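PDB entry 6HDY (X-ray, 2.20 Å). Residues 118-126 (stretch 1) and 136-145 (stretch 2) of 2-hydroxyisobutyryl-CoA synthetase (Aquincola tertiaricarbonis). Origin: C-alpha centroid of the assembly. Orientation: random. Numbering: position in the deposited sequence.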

# COMPACT_ATOMS: atom_id res chain seq x y z
N ASN A 118 3.47 -23.39 -8.46
CA ASN A 118 2.66 -22.65 -7.49
C ASN A 118 3.48 -22.19 -6.28
O ASN A 118 3.33 -21.06 -5.83
CB ASN A 118 1.49 -23.52 -7.03
CG ASN A 118 0.18 -22.78 -6.96
OD1 ASN A 118 -0.14 -21.92 -7.81
ND2 ASN A 118 -0.62 -23.10 -5.94
N SER A 119 4.36 -23.06 -5.78
CA SER A 119 5.25 -22.85 -4.64
C SER A 119 6.26 -21.72 -4.85
O SER A 119 6.86 -21.26 -3.89
CB SER A 119 5.97 -24.15 -4.28
OG SER A 119 6.90 -24.53 -5.28
N GLU A 120 6.46 -21.28 -6.10
CA GLU A 120 7.42 -20.22 -6.38
C GLU A 120 6.76 -18.81 -6.26
O GLU A 120 7.49 -17.83 -6.05
CB GLU A 120 8.11 -20.48 -7.74
CG GLU A 120 8.80 -19.31 -8.44
CD GLU A 120 10.16 -18.83 -7.98
OE1 GLU A 120 10.74 -19.42 -7.04
OE2 GLU A 120 10.67 -17.85 -8.58
N ILE A 121 5.41 -18.72 -6.36
CA ILE A 121 4.68 -17.43 -6.33
C ILE A 121 4.91 -16.70 -5.00
O ILE A 121 4.70 -17.25 -3.91
CB ILE A 121 3.19 -17.55 -6.73
CG1 ILE A 121 3.06 -18.06 -8.18
CG2 ILE A 121 2.45 -16.19 -6.58
CD1 ILE A 121 2.00 -19.06 -8.34
N PHE A 122 5.41 -15.48 -5.14
CA PHE A 122 5.79 -14.57 -4.07
C PHE A 122 4.74 -13.50 -3.78
O PHE A 122 4.44 -13.24 -2.63
CB PHE A 122 7.14 -13.90 -4.44
CG PHE A 122 7.74 -12.93 -3.46
CD1 PHE A 122 8.22 -13.36 -2.22
CD2 PHE A 122 7.84 -11.58 -3.77
CE1 PHE A 122 8.80 -12.46 -1.32
CE2 PHE A 122 8.42 -10.68 -2.87
CZ PHE A 122 8.94 -11.14 -1.67
N HIS A 123 4.23 -12.84 -4.83
CA HIS A 123 3.26 -11.75 -4.71
C HIS A 123 2.11 -11.94 -5.67
O HIS A 123 2.31 -12.42 -6.79
CB HIS A 123 3.92 -10.43 -5.03
CG HIS A 123 4.33 -9.62 -3.85
ND1 HIS A 123 4.11 -8.26 -3.82
CD2 HIS A 123 5.01 -9.97 -2.74
CE1 HIS A 123 4.69 -7.83 -2.71
NE2 HIS A 123 5.22 -8.83 -2.02
N VAL A 124 0.91 -11.57 -5.21
CA VAL A 124 -0.33 -11.59 -5.99
C VAL A 124 -0.80 -10.16 -6.16
O VAL A 124 -0.98 -9.44 -5.19
CB VAL A 124 -1.44 -12.52 -5.42
CG1 VAL A 124 -2.70 -12.46 -6.28
CG2 VAL A 124 -0.94 -13.96 -5.29
N HIS A 125 -0.92 -9.72 -7.42
CA HIS A 125 -1.40 -8.40 -7.80
C HIS A 125 -2.34 -8.58 -8.96
O HIS A 125 -2.75 -9.70 -9.24
CB HIS A 125 -0.23 -7.48 -8.18
CG HIS A 125 0.69 -7.18 -7.04
ND1 HIS A 125 0.39 -6.19 -6.13
CD2 HIS A 125 1.86 -7.77 -6.70
CE1 HIS A 125 1.38 -6.22 -5.25
NE2 HIS A 125 2.30 -7.13 -5.57
N GLY A 126 -2.69 -7.53 -9.65
CA GLY A 126 -3.58 -7.67 -10.78
C GLY A 126 -4.08 -6.37 -11.36
O GLY A 126 -3.56 -5.30 -11.04
N ALA A 136 -5.09 -11.68 -12.88
CA ALA A 136 -4.26 -11.85 -11.70
C ALA A 136 -2.78 -12.01 -12.06
O ALA A 136 -2.43 -12.77 -12.95
CB ALA A 136 -4.74 -13.08 -10.92
N PHE A 137 -1.93 -11.30 -11.34
CA PHE A 137 -0.50 -11.46 -11.52
C PHE A 137 0.06 -12.33 -10.37
O PHE A 137 -0.15 -12.02 -9.20
CB PHE A 137 0.23 -10.12 -11.65
CG PHE A 137 -0.30 -9.17 -12.71
CD1 PHE A 137 -0.55 -9.60 -14.01
CD2 PHE A 137 -0.48 -7.81 -12.42
CE1 PHE A 137 -1.00 -8.70 -14.99
CE2 PHE A 137 -0.99 -6.94 -13.38
CZ PHE A 137 -1.22 -7.38 -14.66
N GLY A 138 0.70 -13.42 -10.74
CA GLY A 138 1.38 -14.34 -9.85
C GLY A 138 2.86 -14.22 -10.14
O GLY A 138 3.36 -14.85 -11.08
N ILE A 139 3.55 -13.37 -9.39
CA ILE A 139 4.97 -13.08 -9.58
C ILE A 139 5.85 -13.90 -8.62
O ILE A 139 5.64 -13.87 -7.41
CB ILE A 139 5.19 -11.56 -9.48
CG1 ILE A 139 4.13 -10.83 -10.35
CG2 ILE A 139 6.62 -11.20 -9.92
CD1 ILE A 139 3.67 -9.56 -9.83
N GLY A 140 6.81 -14.64 -9.19
CA GLY A 140 7.71 -15.47 -8.42
C GLY A 140 8.76 -14.64 -7.72
O GLY A 140 8.98 -13.49 -8.09
N ARG A 141 9.39 -15.22 -6.69
CA ARG A 141 10.43 -14.58 -5.88
C ARG A 141 11.58 -14.06 -6.72
O ARG A 141 12.03 -12.93 -6.54
CB ARG A 141 10.96 -15.59 -4.84
CG ARG A 141 11.16 -15.00 -3.45
CD ARG A 141 11.30 -16.06 -2.37
NE ARG A 141 10.31 -17.14 -2.48
CZ ARG A 141 10.60 -18.39 -2.85
NH1 ARG A 141 11.84 -18.74 -3.16
NH2 ARG A 141 9.63 -19.31 -2.92
N ALA A 142 12.06 -14.88 -7.66
CA ALA A 142 13.16 -14.53 -8.56
C ALA A 142 12.79 -13.39 -9.46
O ALA A 142 13.61 -12.47 -9.61
CB ALA A 142 13.61 -15.76 -9.35
N ASP A 143 11.54 -13.34 -9.97
CA ASP A 143 11.08 -12.20 -10.80
C ASP A 143 10.98 -10.89 -10.02
O ASP A 143 11.35 -9.87 -10.55
CB ASP A 143 9.75 -12.50 -11.50
CG ASP A 143 9.90 -13.43 -12.67
OD1 ASP A 143 11.03 -13.90 -12.92
OD2 ASP A 143 8.91 -13.69 -13.34
N TRP A 144 10.52 -10.94 -8.78
CA TRP A 144 10.42 -9.76 -7.90
C TRP A 144 11.83 -9.14 -7.75
O TRP A 144 11.99 -7.92 -7.86
CB TRP A 144 9.78 -10.15 -6.52
CG TRP A 144 9.25 -8.95 -5.80
CD1 TRP A 144 9.96 -8.11 -4.99
CD2 TRP A 144 7.98 -8.30 -6.04
NE1 TRP A 144 9.18 -7.03 -4.64
CE2 TRP A 144 7.96 -7.13 -5.25
CE3 TRP A 144 6.86 -8.61 -6.83
CZ2 TRP A 144 6.85 -6.26 -5.23
CZ3 TRP A 144 5.74 -7.77 -6.77
CH2 TRP A 144 5.75 -6.61 -5.98
N ARG A 145 12.85 -10.00 -7.52
CA ARG A 145 14.26 -9.59 -7.45
C ARG A 145 14.73 -9.03 -8.81
O ARG A 145 15.36 -7.97 -8.83
CB ARG A 145 15.19 -10.72 -6.95
CG ARG A 145 14.95 -11.18 -5.48
CD ARG A 145 14.51 -10.10 -4.49
NE ARG A 145 15.40 -8.93 -4.41
CZ ARG A 145 15.02 -7.73 -3.98
NH1 ARG A 145 13.77 -7.52 -3.59
NH2 ARG A 145 15.89 -6.73 -3.92
O HOH W 1 10.22 -15.72 -10.47
O HOH W 2 7.22 -17.06 -1.66

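Two antiparallel strands illustrate how a regular backbone ladder sets the places from which side chains then complete a contact. In 2-hydroxyisobutyryl-CoA synthetase, residues 121-126 pair with 136-140 through short bonds: Phe-137 N to His-125 O at 2.8 Å, His-125 N to Phe-137 O at 3.0 Å, and Ile-139 N to His-123 O at 3.0 Å. A beta bulge then shifts the register by one. There Ile-139 O accepts two hydrogen bonds, from Phe-122 N (2.8 Å) and His-123 N (3.1 Å), and the CA-to-CB bond of Phe-122 points toward the second stretch, where the helix starts.

The aromatic side chains exploit this arrangement. Phe-122, with chi1 t, brings CE2 within 3.5 Å of Trp-144 CG, over one face of the indole. Trp-144, also t, extends from the first helical turn to meet the buried histidines, its CH2 lying 3.2 Å from His-123 ND1. The chi1 of His-123 lies between wells at -99°, whereas His-125 adopts m; in these conformations His-123 ND1 and His-125 NE2 share a 2.8 Å hydrogen bond whose donor could be either. Their remaining ring nitrogens are satisfied elsewhere in the structure. Ile-139, on the same sheet face, places CD1 4.0 Å from His-125 CD2, adding an apolar neighbour.

At the helix start, Glu-120 works through both backbone and side chain. Glu-120 O accepts a hydrogen bond from Arg-141 N (3.3 Å), while chi1 t and chi2 p carry the carboxylate to the first turn, where Glu-120 OE2 takes a weak one from Ala-142 N (3.4 Å). Water 1 donates to Glu-120 OE2 (2.9 Å) and accepts from Asp-143 N (2.8 Å), extending the link. Glycine suits the N-cap position: an ideal CB on Gly-140 would clash with Glu-120 OE2 at 2.8 Å.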